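Local atomic coordinates of HpcE (Thermus thermophilus, PDB entry 1WZO), a protein that probably isomerises 5-carboxymethyl-2-hydroxymuconate or 2-hydroxyhepta-2,4-diene-1,7-dioate as a member of the fumarylacetoacetate hydrolase family. Residues Phe93-Val98 against Gly218-Arg223; Met108-Ala113 against Ile199-Thr204; Lys114-Tyr119 against Ser191-Leu196; Asn127-Arg132 against Phe151-Pro156. All blocks are in the same frame, centred on the assembly; numbering follows the deposited sequence.

Contact 1 of 4, residues Phe93-Val98 against Gly218-Arg223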
loop_
_atom_site.group_PDB
_atom_site.type_symbol
_atom_site.label_atom_id
_atom_site.label_comp_id
_atom_site.label_asym_id
_atom_site.label_seq_id
_atom_site.Cartn_x
_atom_site.Cartn_y
_atom_site.Cartn_z
ATOM N N PHE B 93 -25.670 -25.318 -7.797
ATOM C CA PHE B 93 -26.479 -24.206 -7.307
ATOM C C PHE B 93 -25.708 -22.926 -6.978
ATOM O O PHE B 93 -25.372 -22.687 -5.817
ATOM C CB PHE B 93 -27.254 -24.642 -6.058
ATOM C CG PHE B 93 -27.907 -25.993 -6.183
ATOM C CD1 PHE B 93 -27.283 -27.130 -5.682
ATOM C CD2 PHE B 93 -29.144 -26.129 -6.804
ATOM C CE1 PHE B 93 -27.881 -28.389 -5.797
ATOM C CE2 PHE B 93 -29.752 -27.382 -6.925
ATOM C CZ PHE B 93 -29.118 -28.512 -6.419
ATOM N N VAL B 94 -25.448 -22.107 -7.996
ATOM C CA VAL B 94 -24.746 -20.833 -7.827
ATOM C C VAL B 94 -25.770 -19.707 -7.973
ATOM O O VAL B 94 -26.561 -19.702 -8.915
ATOM C CB VAL B 94 -23.640 -20.659 -8.884
ATOM C CG1 VAL B 94 -22.965 -19.302 -8.725
ATOM C CG2 VAL B 94 -22.618 -21.770 -8.740
ATOM N N HIS B 95 -25.747 -18.763 -7.039
ATOM C CA HIS B 95 -26.695 -17.650 -7.028
ATOM C C HIS B 95 -26.044 -16.278 -6.930
ATOM O O HIS B 95 -25.003 -16.113 -6.282
ATOM C CB HIS B 95 -27.641 -17.792 -5.834
ATOM C CG HIS B 95 -28.509 -19.009 -5.882
ATOM N ND1 HIS B 95 -29.851 -18.952 -6.197
ATOM C CD2 HIS B 95 -28.231 -20.314 -5.655
ATOM C CE1 HIS B 95 -30.359 -20.171 -6.163
ATOM N NE2 HIS B 95 -29.397 -21.016 -5.837
ATOM N N TYR B 96 -26.664 -15.288 -7.570
ATOM C CA TYR B 96 -26.173 -13.921 -7.483
ATOM C C TYR B 96 -26.899 -13.370 -6.260
ATOM O O TYR B 96 -27.866 -13.971 -5.788
ATOM C CB TYR B 96 -26.559 -13.104 -8.734
ATOM C CG TYR B 96 -28.047 -12.789 -8.843
ATOM C CD1 TYR B 96 -28.662 -11.899 -7.956
ATOM C CD2 TYR B 96 -28.853 -13.439 -9.783
ATOM C CE1 TYR B 96 -30.042 -11.673 -7.991
ATOM C CE2 TYR B 96 -30.236 -13.219 -9.827
ATOM C CZ TYR B 96 -30.820 -12.341 -8.925
ATOM O OH TYR B 96 -32.185 -12.150 -8.929
ATOM N N GLU B 97 -26.430 -12.246 -5.736
ATOM C CA GLU B 97 -27.080 -11.600 -4.598
ATOM C C GLU B 97 -26.887 -10.098 -4.761
ATOM O O GLU B 97 -25.784 -9.586 -4.571
ATOM C CB GLU B 97 -26.486 -12.074 -3.257
ATOM C CG GLU B 97 -26.896 -13.499 -2.872
ATOM C CD GLU B 97 -26.594 -13.856 -1.418
ATOM O OE1 GLU B 97 -26.931 -14.987 -1.003
ATOM O OE2 GLU B 97 -26.026 -13.020 -0.690
ATOM N N VAL B 98 -27.951 -9.386 -5.133
ATOM C CA VAL B 98 -27.841 -7.942 -5.307
ATOM C C VAL B 98 -27.902 -7.252 -3.947
ATOM O O VAL B 98 -28.866 -7.405 -3.196
ATOM C CB VAL B 98 -28.952 -7.387 -6.264
ATOM C CG1 VAL B 98 -30.335 -7.736 -5.743
ATOM C CG2 VAL B 98 -28.788 -5.885 -6.429
ATOM N N GLY B 218 -34.892 -14.657 -3.720
ATOM C CA GLY B 218 -35.541 -14.509 -5.008
ATOM C C GLY B 218 -35.079 -15.590 -5.964
ATOM O O GLY B 218 -34.350 -16.493 -5.567
ATOM N N ILE B 219 -35.508 -15.508 -7.220
ATOM C CA ILE B 219 -35.105 -16.484 -8.229
ATOM C C ILE B 219 -33.746 -16.001 -8.721
ATOM O O ILE B 219 -33.640 -15.334 -9.752
ATOM C CB ILE B 219 -36.118 -16.515 -9.395
ATOM C CG1 ILE B 219 -37.533 -16.704 -8.838
ATOM C CG2 ILE B 219 -35.778 -17.644 -10.363
ATOM C CD1 ILE B 219 -37.707 -17.969 -8.008
ATOM N N SER B 220 -32.706 -16.362 -7.976
ATOM C CA SER B 220 -31.353 -15.907 -8.270
ATOM C C SER B 220 -30.316 -16.897 -8.802
ATOM O O SER B 220 -29.122 -16.585 -8.817
ATOM C CB SER B 220 -30.797 -15.244 -7.013
ATOM O OG SER B 220 -30.932 -16.120 -5.904
ATOM N N GLN B 221 -30.744 -18.077 -9.237
ATOM C CA GLN B 221 -29.785 -19.049 -9.742
ATOM C C GLN B 221 -29.243 -18.637 -11.107
ATOM O O GLN B 221 -29.990 -18.193 -11.982
ATOM C CB GLN B 221 -30.414 -20.443 -9.818
ATOM C CG GLN B 221 -29.529 -21.478 -10.494
ATOM C CD GLN B 221 -29.953 -22.902 -10.189
ATOM O OE1 GLN B 221 -31.135 -23.178 -9.977
ATOM N NE2 GLN B 221 -28.990 -23.818 -10.178
ATOM N N VAL B 222 -27.932 -18.777 -11.279
ATOM C CA VAL B 222 -27.291 -18.410 -12.531
ATOM C C VAL B 222 -26.440 -19.553 -13.067
ATOM O O VAL B 222 -26.049 -20.448 -12.322
ATOM C CB VAL B 222 -26.419 -17.153 -12.351
ATOM C CG1 VAL B 222 -27.309 -15.950 -12.064
ATOM C CG2 VAL B 222 -25.434 -17.359 -11.209
ATOM N N ARG B 223 -26.162 -19.522 -14.365
ATOM C CA ARG B 223 -25.379 -20.575 -14.994
ATOM C C ARG B 223 -24.349 -20.021 -15.974
ATOM O O ARG B 223 -24.407 -18.852 -16.360
ATOM C CB ARG B 223 -26.320 -21.538 -15.721
ATOM C CG ARG B 223 -27.403 -22.119 -14.827
ATOM C CD ARG B 223 -28.334 -23.025 -15.611
ATOM N NE ARG B 223 -29.373 -23.605 -14.765
ATOM C CZ ARG B 223 -30.327 -22.905 -14.158
ATOM N NH1 ARG B 223 -30.384 -21.586 -14.299
ATOM N NH2 ARG B 223 -31.225 -23.528 -13.404
HETATM O O HOH W 1 -26.404 -22.806 -10.664
HETATM O O HOH W 2 -30.251 -13.993 -4.119
#
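The Y96 ring lies with one face against S220, whose CB sits 3.5 Å from the ring centroid and makes a CH-pi contact, offset toward the rim. The contact is a short, irregular antiparallel beta pairing between strand 94-104 and the brief strand 221-222, in the beta-rich fold of the FAH family. H95 and Q221 form a non-hydrogen-bonded pair. A backbone bond lies before and after it: V222 N gives to V94 O at 2.9 Å, and Y96 N gives to S220 O at 3.0 Å. With CG between the backbone N and the carbonyl carbon (chi1 70°), the Y96 ring swings over S220. At the ring edge, Y96 CD2 meets V222 CG1 at 3.7 Å. The Y96 hydroxyl bonds to Q181. An alanine in place of Y96 would probably open a gap beside S220 CB and V222 CG1 and leave Q181 without its hydroxyl partner. H95 ND1 and S220 OG share a hydrogen bond of 3.0 Å, in which either may be the donor. S220 OG meets this ring at its edge. Q221 CB comes over a face of the same imidazole, a second CH-pi contact. V94 CG1 touches V222 CG2. One water accepts from V94 N and from Q221 NE2, the latter at 2.8 Å, and donates to V222 O.

Contact 2 of 4, residues Met108-Ala113 against Ile199-Thr204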
loop_
_atom_site.group_PDB
_atom_site.type_symbol
_atom_site.label_atom_id
_atom_site.label_comp_id
_atom_site.label_asym_id
_atom_site.label_seq_id
_atom_site.Cartn_x
_atom_site.Cartn_y
_atom_site.Cartn_z
ATOM N N MET B 108 -14.019 4.432 12.171
ATOM C CA MET B 108 -15.146 4.183 13.056
ATOM C C MET B 108 -14.834 3.202 14.182
ATOM O O MET B 108 -14.388 2.084 13.937
ATOM C CB MET B 108 -16.334 3.620 12.267
ATOM C CG MET B 108 -16.812 4.456 11.091
ATOM S SD MET B 108 -18.262 3.680 10.317
ATOM C CE MET B 108 -19.574 4.281 11.397
ATOM N N LYS B 109 -15.074 3.637 15.414
ATOM C CA LYS B 109 -14.891 2.798 16.592
ATOM C C LYS B 109 -15.869 3.315 17.633
ATOM O O LYS B 109 -15.812 4.487 18.017
ATOM C CB LYS B 109 -13.459 2.874 17.135
ATOM C CG LYS B 109 -13.205 1.903 18.293
ATOM C CD LYS B 109 -13.455 0.454 17.860
ATOM C CE LYS B 109 -13.343 -0.531 19.025
ATOM N NZ LYS B 109 -11.951 -0.665 19.539
ATOM N N ARG B 110 -16.776 2.439 18.060
ATOM C CA ARG B 110 -17.798 2.766 19.047
ATOM C C ARG B 110 -18.672 3.939 18.603
ATOM O O ARG B 110 -18.961 4.846 19.382
ATOM C CB ARG B 110 -17.157 3.075 20.403
ATOM C CG ARG B 110 -16.432 1.889 21.014
ATOM C CD ARG B 110 -15.905 2.213 22.404
ATOM N NE ARG B 110 -15.127 1.107 22.959
ATOM C CZ ARG B 110 -15.607 -0.115 23.172
ATOM N NH1 ARG B 110 -16.871 -0.398 22.881
ATOM N NH2 ARG B 110 -14.820 -1.057 23.675
ATOM N N VAL B 111 -19.091 3.910 17.342
ATOM C CA VAL B 111 -19.945 4.956 16.792
ATOM C C VAL B 111 -21.394 4.580 17.058
ATOM O O VAL B 111 -21.790 3.433 16.854
ATOM C CB VAL B 111 -19.737 5.096 15.265
ATOM C CG1 VAL B 111 -20.715 6.122 14.684
ATOM C CG2 VAL B 111 -18.303 5.505 14.983
ATOM N N ARG B 112 -22.182 5.539 17.534
ATOM C CA ARG B 112 -23.590 5.284 17.806
ATOM C C ARG B 112 -24.351 5.302 16.486
ATOM O O ARG B 112 -23.970 6.004 15.557
ATOM C CB ARG B 112 -24.153 6.361 18.742
ATOM C CG ARG B 112 -23.402 6.494 20.056
ATOM C CD ARG B 112 -23.755 7.803 20.751
ATOM N NE ARG B 112 -22.869 8.073 21.880
ATOM C CZ ARG B 112 -22.774 9.249 22.495
ATOM N NH1 ARG B 112 -23.514 10.276 22.090
ATOM N NH2 ARG B 112 -21.930 9.403 23.509
ATOM N N ALA B 113 -25.428 4.531 16.408
ATOM C CA ALA B 113 -26.236 4.456 15.195
ATOM C C ALA B 113 -26.677 5.829 14.668
ATOM O O ALA B 113 -26.628 6.086 13.462
ATOM C CB ALA B 113 -27.462 3.575 15.448
ATOM N N ILE B 199 -20.876 -3.351 14.384
ATOM C CA ILE B 199 -19.521 -3.706 13.995
ATOM C C ILE B 199 -18.459 -2.843 14.653
ATOM O O ILE B 199 -17.540 -3.370 15.291
ATOM C CB ILE B 199 -19.351 -3.641 12.456
ATOM C CG1 ILE B 199 -20.317 -4.625 11.789
ATOM C CG2 ILE B 199 -17.895 -3.958 12.070
ATOM C CD1 ILE B 199 -20.432 -4.465 10.270
ATOM N N SER B 200 -18.592 -1.521 14.524
ATOM C CA SER B 200 -17.611 -0.597 15.086
ATOM C C SER B 200 -17.501 -0.664 16.599
ATOM O O SER B 200 -16.578 -0.096 17.178
ATOM C CB SER B 200 -17.914 0.847 14.664
ATOM O OG SER B 200 -19.060 1.353 15.320
ATOM N N GLU B 201 -18.437 -1.349 17.242
ATOM C CA GLU B 201 -18.395 -1.482 18.689
ATOM C C GLU B 201 -17.171 -2.291 19.129
ATOM O O GLU B 201 -16.603 -2.030 20.189
ATOM C CB GLU B 201 -19.672 -2.165 19.205
ATOM C CG GLU B 201 -19.741 -2.282 20.735
ATOM C CD GLU B 201 -19.134 -3.576 21.275
ATOM O OE1 GLU B 201 -18.706 -3.584 22.452
ATOM O OE2 GLU B 201 -19.097 -4.588 20.541
ATOM N N PHE B 202 -16.759 -3.252 18.307
ATOM C CA PHE B 202 -15.621 -4.114 18.640
ATOM C C PHE B 202 -14.520 -4.140 17.577
ATOM O O PHE B 202 -13.405 -4.592 17.841
ATOM C CB PHE B 202 -16.121 -5.549 18.895
ATOM C CG PHE B 202 -16.691 -6.226 17.671
ATOM C CD1 PHE B 202 -15.854 -6.829 16.733
ATOM C CD2 PHE B 202 -18.065 -6.239 17.441
ATOM C CE1 PHE B 202 -16.376 -7.432 15.587
ATOM C CE2 PHE B 202 -18.600 -6.839 16.301
ATOM C CZ PHE B 202 -17.756 -7.438 15.369
ATOM N N MET B 203 -14.829 -3.647 16.383
ATOM C CA MET B 203 -13.875 -3.651 15.276
ATOM C C MET B 203 -13.738 -2.268 14.651
ATOM O O MET B 203 -14.727 -1.685 14.219
ATOM C CB MET B 203 -14.351 -4.636 14.203
ATOM C CG MET B 203 -13.444 -4.751 12.984
ATOM S SD MET B 203 -14.175 -5.724 11.648
ATOM C CE MET B 203 -14.521 -7.269 12.484
ATOM N N THR B 204 -12.517 -1.750 14.588
ATOM C CA THR B 204 -12.296 -0.439 13.986
ATOM C C THR B 204 -12.457 -0.501 12.466
ATOM O O THR B 204 -11.763 -1.267 11.793
ATOM C CB THR B 204 -10.881 0.089 14.302
ATOM O OG1 THR B 204 -10.731 0.226 15.717
ATOM C CG2 THR B 204 -10.658 1.455 13.642
HETATM O O HOH W 3 -20.556 1.263 18.236
#
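S200 meets K109, R110 and V111 where the loop before helix 113-116 lies against helix 192-200 and the chain that follows it, a helix-to-loop contact of the FAH fold. Hydrogen bonds centre on S200. R110 N gives to S200 O at 2.7 Å, from well above the carbonyl plane. V111 N gives to S200 OG at 3.3 Å. That hydroxyl also bonds to L196 O, and a water links it to V111 O. In the van der Waals contacts, K109 CD packs 3.2 Å from S200 O and 3.5 Å from T204 OG1. M108 CB also touches S200 CB. The charged ends have partners of their own. K109 NZ forms a salt bridge with D149 of the second subunit, and the same D149 carboxylate also bonds to T204 OG1. An alanine at K109 would probably leave that D149 without this salt bridge and open a gap beside T204 OG1 and S200 O. R110 lays a face of its guanidinium over E201 O, and R110 NH1 makes a long salt bridge of 3.7 Å to E201 OE1.

Contact 3 of 4, residues Lys114-Tyr119 against Ser191-Leu196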
loop_
_atom_site.group_PDB
_atom_site.type_symbol
_atom_site.label_atom_id
_atom_site.label_comp_id
_atom_site.label_asym_id
_atom_site.label_seq_id
_atom_site.Cartn_x
_atom_site.Cartn_y
_atom_site.Cartn_z
ATOM N N LYS B 114 -27.101 6.709 15.571
ATOM C CA LYS B 114 -27.561 8.039 15.175
ATOM C C LYS B 114 -26.497 8.854 14.439
ATOM O O LYS B 114 -26.832 9.756 13.674
ATOM C CB LYS B 114 -28.048 8.825 16.399
ATOM C CG LYS B 114 -26.946 9.245 17.359
ATOM C CD LYS B 114 -27.503 10.058 18.526
ATOM C CE LYS B 114 -26.440 10.310 19.594
ATOM N NZ LYS B 114 -25.262 11.065 19.079
ATOM N N ASP B 115 -25.224 8.537 14.666
ATOM C CA ASP B 115 -24.122 9.257 14.023
ATOM C C ASP B 115 -23.424 8.457 12.925
ATOM O O ASP B 115 -22.562 8.991 12.226
ATOM C CB ASP B 115 -23.047 9.634 15.044
ATOM C CG ASP B 115 -23.587 10.433 16.210
ATOM O OD1 ASP B 115 -24.262 11.455 15.971
ATOM O OD2 ASP B 115 -23.321 10.041 17.366
ATOM N N ALA B 116 -23.792 7.188 12.777
ATOM C CA ALA B 116 -23.147 6.309 11.807
ATOM C C ALA B 116 -23.077 6.780 10.360
ATOM O O ALA B 116 -22.003 6.765 9.761
ATOM C CB ALA B 116 -23.776 4.922 11.863
ATOM N N LEU B 117 -24.205 7.186 9.788
ATOM C CA LEU B 117 -24.194 7.614 8.398
ATOM C C LEU B 117 -23.266 8.795 8.138
ATOM O O LEU B 117 -22.904 9.050 6.994
ATOM C CB LEU B 117 -25.621 7.917 7.911
ATOM C CG LEU B 117 -26.565 6.706 7.883
ATOM C CD1 LEU B 117 -27.880 7.080 7.202
ATOM C CD2 LEU B 117 -25.908 5.553 7.136
ATOM N N ASP B 118 -22.865 9.501 9.193
ATOM C CA ASP B 118 -21.947 10.628 9.046
ATOM C C ASP B 118 -20.529 10.152 8.729
ATOM O O ASP B 118 -19.676 10.951 8.336
ATOM C CB ASP B 118 -21.896 11.475 10.321
ATOM C CG ASP B 118 -23.190 12.202 10.590
ATOM O OD1 ASP B 118 -23.783 12.732 9.625
ATOM O OD2 ASP B 118 -23.605 12.257 11.769
ATOM N N TYR B 119 -20.275 8.858 8.911
ATOM C CA TYR B 119 -18.950 8.305 8.635
ATOM C C TYR B 119 -18.877 7.615 7.284
ATOM O O TYR B 119 -17.831 7.095 6.907
ATOM C CB TYR B 119 -18.543 7.309 9.728
ATOM C CG TYR B 119 -18.303 7.948 11.072
ATOM C CD1 TYR B 119 -19.366 8.390 11.860
ATOM C CD2 TYR B 119 -17.008 8.127 11.550
ATOM C CE1 TYR B 119 -19.142 8.996 13.090
ATOM C CE2 TYR B 119 -16.772 8.729 12.776
ATOM C CZ TYR B 119 -17.843 9.163 13.541
ATOM O OH TYR B 119 -17.605 9.771 14.751
ATOM N N SER B 191 -30.569 -1.819 9.874
ATOM C CA SER B 191 -30.218 -0.738 8.961
ATOM C C SER B 191 -28.709 -0.584 8.838
ATOM O O SER B 191 -27.944 -1.155 9.621
ATOM C CB SER B 191 -30.801 0.580 9.459
ATOM O OG SER B 191 -30.194 0.970 10.679
ATOM N N VAL B 192 -28.288 0.193 7.847
ATOM C CA VAL B 192 -26.875 0.459 7.644
ATOM C C VAL B 192 -26.321 1.052 8.942
ATOM O O VAL B 192 -25.266 0.637 9.433
ATOM C CB VAL B 192 -26.666 1.469 6.501
ATOM C CG1 VAL B 192 -25.205 1.872 6.430
ATOM C CG2 VAL B 192 -27.134 0.864 5.180
ATOM N N ALA B 193 -27.042 2.021 9.501
ATOM C CA ALA B 193 -26.617 2.661 10.746
ATOM C C ALA B 193 -26.482 1.652 11.886
ATOM O O ALA B 193 -25.510 1.682 12.627
ATOM C CB ALA B 193 -27.602 3.762 11.137
ATOM N N GLU B 194 -27.457 0.761 12.032
ATOM C CA GLU B 194 -27.392 -0.234 13.096
ATOM C C GLU B 194 -26.240 -1.220 12.892
ATOM O O GLU B 194 -25.596 -1.643 13.858
ATOM C CB GLU B 194 -28.714 -0.992 13.195
ATOM C CG GLU B 194 -29.876 -0.128 13.682
ATOM C CD GLU B 194 -31.184 -0.879 13.663
ATOM O OE1 GLU B 194 -31.537 -1.408 12.592
ATOM O OE2 GLU B 194 -31.855 -0.942 14.717
ATOM N N LEU B 195 -25.990 -1.587 11.638
ATOM C CA LEU B 195 -24.913 -2.515 11.308
ATOM C C LEU B 195 -23.539 -1.906 11.609
ATOM O O LEU B 195 -22.670 -2.567 12.191
ATOM C CB LEU B 195 -25.003 -2.920 9.828
ATOM C CG LEU B 195 -26.192 -3.813 9.451
ATOM C CD1 LEU B 195 -26.287 -3.958 7.944
ATOM C CD2 LEU B 195 -26.022 -5.185 10.109
ATOM N N LEU B 196 -23.337 -0.651 11.221
ATOM C CA LEU B 196 -22.059 0.012 11.473
ATOM C C LEU B 196 -21.835 0.229 12.969
ATOM O O LEU B 196 -20.694 0.257 13.441
ATOM C CB LEU B 196 -21.991 1.353 10.729
ATOM C CG LEU B 196 -21.985 1.281 9.198
ATOM C CD1 LEU B 196 -22.103 2.690 8.627
ATOM C CD2 LEU B 196 -20.702 0.608 8.703
#
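A helix-to-helix contact joins the short helix 113-116, with the 3-10 turn after it, to the first turns of helix 192-200, and A116 and A193 meet at its middle. Their CA atoms are 5.1 Å apart, an approach that two small side chains permit. A116 CB points at the other helix and touches three groups there. It lies 4.1 Å from A193 CB, is equally near L196 CB, and comes to 3.8 Å from A193 O. The next residue, L117, extends the contact. Its CG is anti to the carbonyl carbon (chi1 -64°), and its CD2 reaches V192 CG1 at 3.8 Å, the two side chains crossing at about a right angle. L117 also packs on Y123, and L196 on V120 and L211, so both leucines tie the helices to the strands nearby. The start of helix 192-200 is closed by a capping box. E194 N gives to S191 OG at 3.1 Å, and S191 N gives to E194 OE1 at 2.9 Å, using the anti lone pair of that oxygen. E194 OE1 also pairs with R64. On the first segment, K114 NZ bridges D115 OD2. No hydrogen bond crosses between the two segments. The polar groups named bond within their own segment or to other residues, and between these segments contact is by van der Waals packing, mostly of aliphatic carbons.

Contact 4 of 4, residues Asn127-Arg132 against Phe151-Pro156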
loop_
_atom_site.group_PDB
_atom_site.type_symbol
_atom_site.label_atom_id
_atom_site.label_comp_id
_atom_site.label_asym_id
_atom_site.label_seq_id
_atom_site.Cartn_x
_atom_site.Cartn_y
_atom_site.Cartn_z
ATOM N N ASN B 127 -22.452 -7.707 -6.044
ATOM C CA ASN B 127 -23.073 -8.965 -6.418
ATOM C C ASN B 127 -22.375 -9.970 -5.488
ATOM O O ASN B 127 -21.274 -10.440 -5.784
ATOM C CB ASN B 127 -22.784 -9.308 -7.879
ATOM C CG ASN B 127 -23.575 -10.507 -8.347
ATOM O OD1 ASN B 127 -24.082 -11.277 -7.528
ATOM N ND2 ASN B 127 -23.684 -10.680 -9.664
ATOM N N ASP B 128 -23.008 -10.271 -4.356
ATOM C CA ASP B 128 -22.435 -11.184 -3.363
ATOM C C ASP B 128 -22.784 -12.633 -3.694
ATOM O O ASP B 128 -23.636 -13.248 -3.053
ATOM C CB ASP B 128 -22.944 -10.782 -1.970
ATOM C CG ASP B 128 -22.461 -11.707 -0.874
ATOM O OD1 ASP B 128 -21.308 -12.177 -0.955
ATOM O OD2 ASP B 128 -23.232 -11.949 0.080
ATOM N N LEU B 129 -22.108 -13.167 -4.705
ATOM C CA LEU B 129 -22.352 -14.525 -5.173
ATOM C C LEU B 129 -22.097 -15.612 -4.138
ATOM O O LEU B 129 -21.315 -15.447 -3.195
ATOM C CB LEU B 129 -21.525 -14.798 -6.437
ATOM C CG LEU B 129 -21.970 -14.037 -7.694
ATOM C CD1 LEU B 129 -20.795 -13.285 -8.317
ATOM C CD2 LEU B 129 -22.567 -15.020 -8.695
ATOM N N VAL B 130 -22.783 -16.730 -4.315
ATOM C CA VAL B 130 -22.631 -17.851 -3.408
ATOM C C VAL B 130 -22.836 -19.159 -4.153
ATOM O O VAL B 130 -23.656 -19.243 -5.074
ATOM C CB VAL B 130 -23.646 -17.777 -2.234
ATOM C CG1 VAL B 130 -25.081 -17.741 -2.774
ATOM C CG2 VAL B 130 -23.473 -18.991 -1.322
ATOM N N ALA B 131 -22.059 -20.169 -3.778
ATOM C CA ALA B 131 -22.196 -21.494 -4.368
ATOM C C ALA B 131 -22.817 -22.316 -3.244
ATOM O O ALA B 131 -22.115 -22.808 -2.353
ATOM C CB ALA B 131 -20.838 -22.049 -4.759
ATOM N N ARG B 132 -24.141 -22.437 -3.273
ATOM C CA ARG B 132 -24.858 -23.164 -2.234
ATOM C C ARG B 132 -24.432 -24.617 -2.067
ATOM O O ARG B 132 -24.655 -25.213 -1.006
ATOM C CB ARG B 132 -26.370 -23.061 -2.471
ATOM C CG ARG B 132 -26.885 -21.637 -2.290
ATOM C CD ARG B 132 -28.402 -21.571 -2.220
ATOM N NE ARG B 132 -28.878 -20.218 -1.927
ATOM C CZ ARG B 132 -28.583 -19.542 -0.817
ATOM N NH1 ARG B 132 -27.811 -20.087 0.116
ATOM N NH2 ARG B 132 -29.069 -18.321 -0.636
ATOM N N PHE B 151 -15.977 -13.806 -6.970
ATOM C CA PHE B 151 -17.328 -13.851 -6.428
ATOM C C PHE B 151 -17.856 -12.557 -5.815
ATOM O O PHE B 151 -18.860 -12.574 -5.101
ATOM C CB PHE B 151 -17.481 -15.003 -5.425
ATOM C CG PHE B 151 -18.020 -16.272 -6.041
ATOM C CD1 PHE B 151 -18.820 -17.137 -5.299
ATOM C CD2 PHE B 151 -17.752 -16.583 -7.375
ATOM C CE1 PHE B 151 -19.357 -18.298 -5.877
ATOM C CE2 PHE B 151 -18.279 -17.738 -7.964
ATOM C CZ PHE B 151 -19.084 -18.596 -7.214
ATOM N N LEU B 152 -17.190 -11.439 -6.085
ATOM C CA LEU B 152 -17.687 -10.165 -5.577
ATOM C C LEU B 152 -17.590 -9.011 -6.565
ATOM O O LEU B 152 -16.761 -8.111 -6.417
ATOM C CB LEU B 152 -17.014 -9.762 -4.254
ATOM C CG LEU B 152 -17.624 -8.495 -3.622
ATOM C CD1 LEU B 152 -19.142 -8.671 -3.486
ATOM C CD2 LEU B 152 -16.998 -8.222 -2.239
ATOM N N PRO B 153 -18.405 -9.051 -7.629
ATOM C CA PRO B 153 -18.349 -7.935 -8.575
ATOM C C PRO B 153 -18.685 -6.703 -7.727
ATOM O O PRO B 153 -19.496 -6.793 -6.807
ATOM C CB PRO B 153 -19.454 -8.281 -9.568
ATOM C CG PRO B 153 -19.339 -9.791 -9.652
ATOM C CD PRO B 153 -19.136 -10.200 -8.198
ATOM N N LEU B 154 -18.059 -5.569 -8.008
ATOM C CA LEU B 154 -18.319 -4.374 -7.216
ATOM C C LEU B 154 -18.178 -3.122 -8.066
ATOM O O LEU B 154 -17.163 -2.927 -8.734
ATOM C CB LEU B 154 -17.347 -4.297 -6.028
ATOM C CG LEU B 154 -17.588 -3.200 -4.985
ATOM C CD1 LEU B 154 -18.756 -3.602 -4.105
ATOM C CD2 LEU B 154 -16.345 -2.993 -4.123
ATOM N N GLY B 155 -19.205 -2.276 -8.034
ATOM C CA GLY B 155 -19.166 -1.044 -8.802
ATOM C C GLY B 155 -20.474 -0.790 -9.532
ATOM O O GLY B 155 -21.529 -1.247 -9.093
ATOM N N PRO B 156 -20.430 -0.079 -10.669
ATOM C CA PRO B 156 -19.195 0.464 -11.243
ATOM C C PRO B 156 -18.734 1.779 -10.627
ATOM O O PRO B 156 -17.620 2.234 -10.888
ATOM C CB PRO B 156 -19.544 0.610 -12.727
ATOM C CG PRO B 156 -21.012 0.920 -12.696
ATOM C CD PRO B 156 -21.528 -0.048 -11.656
#
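N127 N donates a hydrogen bond to P153 O at 3.2 Å with an N-H...O angle of 165°, the better of two backbone bonds between these segments. The other is weak: L129 N meets F151 O at 3.3 Å with an angle of only 134°. L129 N also lies weakly on N127 O, because the chain makes an inverse gamma turn centred on D128. F151 O has a second donor in K73 NZ. N127 O and F151 O are both acceptors and face each other without a bond. P153 has no N-H to offer, and its CD stands 3.2 Å from N127 O instead. The side-chain oxygens are satisfied by other partners. N127 OD1 takes E97 N, D128 OD1 pairs with K73, and D128 OD2 with K146. K73 and K146 probably offset the charge of D128, which lies close to the like charges of E97 and E99. Apolar groups fill the rest. L129 CB lies over a face of the F151 ring, 4.0 Å from its centroid in a CH-pi contact, while A131 N comes at the ring edge. L129 CD1 touches P153 CD at 3.5 Å, the side chains crossing at about a right angle. The whole is an antiparallel pairing of strands 120-131 and 152-159, interrupted by a gamma turn and a proline, in the buried beta core of the FAH fold.

In the fold
Contacts 1 and 4 are neighbours, their centres about 10 Å apart. They share one sheet, since strands 94-104 and 120-131 pair directly and E97 O takes D128 N between them. Contact 4 is wholly buried near the chain centre. Contact 1 is partly buried, lies farther out and uses ordered waters. Contacts 2 and 3 both use helix 192-200, with centres about 9 Å apart, and lie across the chain centre from contact 1. Contact 3 is apolar across its interface. Contact 2 is also largely buried but adds polar bonds and charges, and reaches two other subunits. The other three contacts touch no other chain of the assembly.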